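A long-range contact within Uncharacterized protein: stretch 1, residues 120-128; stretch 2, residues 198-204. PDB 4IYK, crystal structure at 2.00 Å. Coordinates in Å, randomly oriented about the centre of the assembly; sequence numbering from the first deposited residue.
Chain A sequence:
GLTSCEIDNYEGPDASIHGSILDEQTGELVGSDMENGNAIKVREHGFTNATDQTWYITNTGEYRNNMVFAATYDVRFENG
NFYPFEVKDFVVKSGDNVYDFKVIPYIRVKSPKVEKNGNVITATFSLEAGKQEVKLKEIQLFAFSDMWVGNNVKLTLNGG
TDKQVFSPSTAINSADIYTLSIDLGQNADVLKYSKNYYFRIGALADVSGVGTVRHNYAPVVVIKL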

# COMPACT_ATOMS: atom_id res chain seq x y z
N VAL A 120 2.22 -3.10 -25.16
CA VAL A 120 1.20 -3.19 -24.10
C VAL A 120 1.86 -3.64 -22.80
O VAL A 120 2.67 -4.56 -22.81
N ILE A 121 1.49 -2.98 -21.70
CA ILE A 121 1.88 -3.35 -20.35
C ILE A 121 0.73 -4.22 -19.82
O ILE A 121 -0.40 -3.76 -19.83
N THR A 122 1.01 -5.47 -19.42
CA THR A 122 -0.01 -6.39 -18.89
C THR A 122 0.34 -6.82 -17.46
O THR A 122 1.46 -7.26 -17.21
N ALA A 123 -0.66 -6.76 -16.56
CA ALA A 123 -0.54 -7.20 -15.17
C ALA A 123 -1.42 -8.42 -14.97
O ALA A 123 -2.55 -8.45 -15.46
N THR A 124 -0.88 -9.47 -14.34
CA THR A 124 -1.60 -10.70 -14.01
C THR A 124 -1.35 -10.99 -12.55
O THR A 124 -0.25 -10.73 -12.05
N PHE A 125 -2.39 -11.45 -11.85
CA PHE A 125 -2.34 -11.66 -10.41
C PHE A 125 -3.59 -12.35 -9.89
O PHE A 125 -4.62 -12.45 -10.57
N SER A 126 -3.49 -12.81 -8.65
CA SER A 126 -4.55 -13.40 -7.85
C SER A 126 -4.68 -12.58 -6.58
O SER A 126 -3.79 -11.79 -6.26
N LEU A 127 -5.77 -12.80 -5.84
CA LEU A 127 -6.04 -12.08 -4.60
C LEU A 127 -6.46 -13.04 -3.52
O LEU A 127 -7.09 -14.06 -3.78
N GLU A 128 -6.11 -12.68 -2.29
CA GLU A 128 -6.43 -13.43 -1.10
C GLU A 128 -7.02 -12.46 -0.08
O GLU A 128 -6.47 -11.38 0.13
N TYR A 198 7.30 3.11 -13.40
CA TYR A 198 7.02 2.23 -12.29
C TYR A 198 5.53 1.89 -12.30
O TYR A 198 4.68 2.79 -12.42
N PHE A 199 5.23 0.58 -12.29
CA PHE A 199 3.87 0.04 -12.35
C PHE A 199 3.58 -0.68 -11.06
O PHE A 199 4.47 -1.33 -10.49
N ARG A 200 2.37 -0.52 -10.56
CA ARG A 200 2.00 -1.12 -9.28
C ARG A 200 0.56 -1.59 -9.28
O ARG A 200 -0.38 -0.81 -9.48
N ILE A 201 0.38 -2.90 -9.07
CA ILE A 201 -0.96 -3.49 -8.95
C ILE A 201 -1.53 -3.06 -7.60
O ILE A 201 -0.85 -3.27 -6.59
N GLY A 202 -2.75 -2.54 -7.60
CA GLY A 202 -3.49 -2.19 -6.40
C GLY A 202 -4.84 -2.90 -6.33
O GLY A 202 -5.47 -3.15 -7.36
N ALA A 203 -5.31 -3.19 -5.12
CA ALA A 203 -6.62 -3.81 -4.90
C ALA A 203 -7.27 -3.15 -3.71
O ALA A 203 -6.67 -3.10 -2.64
N LEU A 204 -8.46 -2.59 -3.93
CA LEU A 204 -9.25 -1.88 -2.93
C LEU A 204 -10.37 -2.79 -2.39
O LEU A 204 -11.27 -3.20 -3.13

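The two strands run in the same general direction, their axes 36° apart and 8.7 Å at closest approach, and no hydrogen bond joins them. This spacing leaves room for a layer of side chains, and the contact is made by apolar groups projecting from the facing sides of the strands. Ile 121, Ala 123, Phe 125 and Leu 127 point toward the second strand; Phe 199, Ile 201 and Ala 203 point back toward the first.

At one end, Ile 121 (chi1 m, chi2 m) lies against Phe 199, whose chi1 is also m. The Ile 121 CG2 methyl sits over the ring face, 4.0 Å from the Phe 199 centroid and 14° off the normal, a CH-pi contact, while Ile 121 CG1 comes within 3.9 Å of Phe 199 CZ.

Ile 201 (chi1 m, chi2 t) is the central bump and has the largest area covered by the opposing strand. Opposite it lies the small side chain of Ala 123; here the CA atoms of Ala 123 and Ile 201 are 7.3 Å apart, the closest of the registered pairs, and Ala 123 CB rests 3.9 Å from Ile 201 CG1. The CD1 tip of Ile 201 reaches the backbone, 4.2 Å from Thr 124 O. Its CG2 methyl is directed at Phe 125, which adopts chi1 p and chi2 -82°. There Ile 201 CG2 stands almost squarely over the ring, 3.6 Å from the Phe 125 centroid and only 5° off the normal, so that the flat face receives the methyl. The Ile 121/Phe 199 and Ile 201/Phe 125 pairs thus share a motif with the roles exchanged: in each, an isoleucine methyl from one strand covers a phenylalanine face from the other.

Beyond this, Leu 127 (chi1 m, chi2 t) extends across to the short Ala 203, with Leu 127 CD2 3.9 Å from Ala 203 CB. Polar side chains take no part: those of Ser 126 and Arg 200 are out of reach of the opposite strand, and both are hydrogen-bonded elsewhere in the structure.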

# COMPACT_ATOMS: atom_id res chain seq x y z
CB VAL A 120 0.02 -4.13 -24.48
CG1 VAL A 120 -1.00 -4.23 -23.34
CG2 VAL A 120 -0.67 -3.71 -25.77
CB ILE A 121 2.18 -2.13 -19.43
CG1 ILE A 121 3.20 -1.15 -20.09
CG2 ILE A 121 2.62 -2.59 -18.03
CD1 ILE A 121 4.61 -1.66 -20.29
CB THR A 122 -0.21 -7.61 -19.82
OG1 THR A 122 -0.75 -7.14 -21.04
CG2 THR A 122 -1.19 -8.64 -19.24
CB ALA A 123 -0.95 -6.08 -14.22
CB THR A 124 -1.25 -11.88 -14.93
OG1 THR A 124 0.15 -12.14 -14.87
CG2 THR A 124 -1.70 -11.66 -16.37
CB PHE A 125 -2.15 -10.29 -9.66
CG PHE A 125 -3.23 -9.26 -9.93
CD1 PHE A 125 -3.19 -8.46 -11.07
CD2 PHE A 125 -4.29 -9.08 -9.04
CE1 PHE A 125 -4.19 -7.52 -11.33
CE2 PHE A 125 -5.28 -8.12 -9.29
CZ PHE A 125 -5.22 -7.34 -10.42
CB SER A 126 -4.23 -14.86 -7.53
OG SER A 126 -4.57 -15.67 -8.64
CB LEU A 127 -7.13 -11.00 -4.77
CG LEU A 127 -6.86 -9.90 -5.81
CD1 LEU A 127 -8.08 -9.03 -5.99
CD2 LEU A 127 -5.69 -9.03 -5.42
CB GLU A 128 -5.14 -14.10 -0.62
CG GLU A 128 -5.25 -15.00 0.59
CD GLU A 128 -3.87 -15.52 0.96
OE1 GLU A 128 -3.22 -16.14 0.08
OE2 GLU A 128 -3.41 -15.24 2.09
CB TYR A 198 7.47 2.88 -10.99
CG TYR A 198 8.98 3.11 -10.93
CD1 TYR A 198 9.59 4.11 -11.69
CD2 TYR A 198 9.80 2.29 -10.14
CE1 TYR A 198 10.96 4.34 -11.62
CE2 TYR A 198 11.18 2.53 -10.05
CZ TYR A 198 11.75 3.54 -10.80
OH TYR A 198 13.11 3.74 -10.76
CB PHE A 199 3.71 -0.88 -13.58
CG PHE A 199 3.95 -0.17 -14.89
CD1 PHE A 199 2.90 0.47 -15.55
CD2 PHE A 199 5.23 -0.06 -15.41
CE1 PHE A 199 3.14 1.19 -16.74
CE2 PHE A 199 5.46 0.64 -16.60
CZ PHE A 199 4.42 1.27 -17.25
CB ARG A 200 2.23 -0.11 -8.14
CG ARG A 200 2.33 -0.72 -6.74
CD ARG A 200 2.38 0.42 -5.72
NE ARG A 200 2.79 -0.02 -4.38
CZ ARG A 200 2.73 0.74 -3.29
NH1 ARG A 200 2.28 1.98 -3.37
NH2 ARG A 200 3.12 0.27 -2.12
CB ILE A 201 -0.91 -5.04 -9.05
CG1 ILE A 201 -0.40 -5.52 -10.40
CG2 ILE A 201 -2.31 -5.68 -8.69
CD1 ILE A 201 0.23 -6.94 -10.37
CB ALA A 203 -6.51 -5.31 -4.69
CB LEU A 204 -9.82 -0.55 -3.49
CG LEU A 204 -10.58 0.34 -2.47
CD1 LEU A 204 -9.65 0.86 -1.37
CD2 LEU A 204 -11.30 1.52 -3.19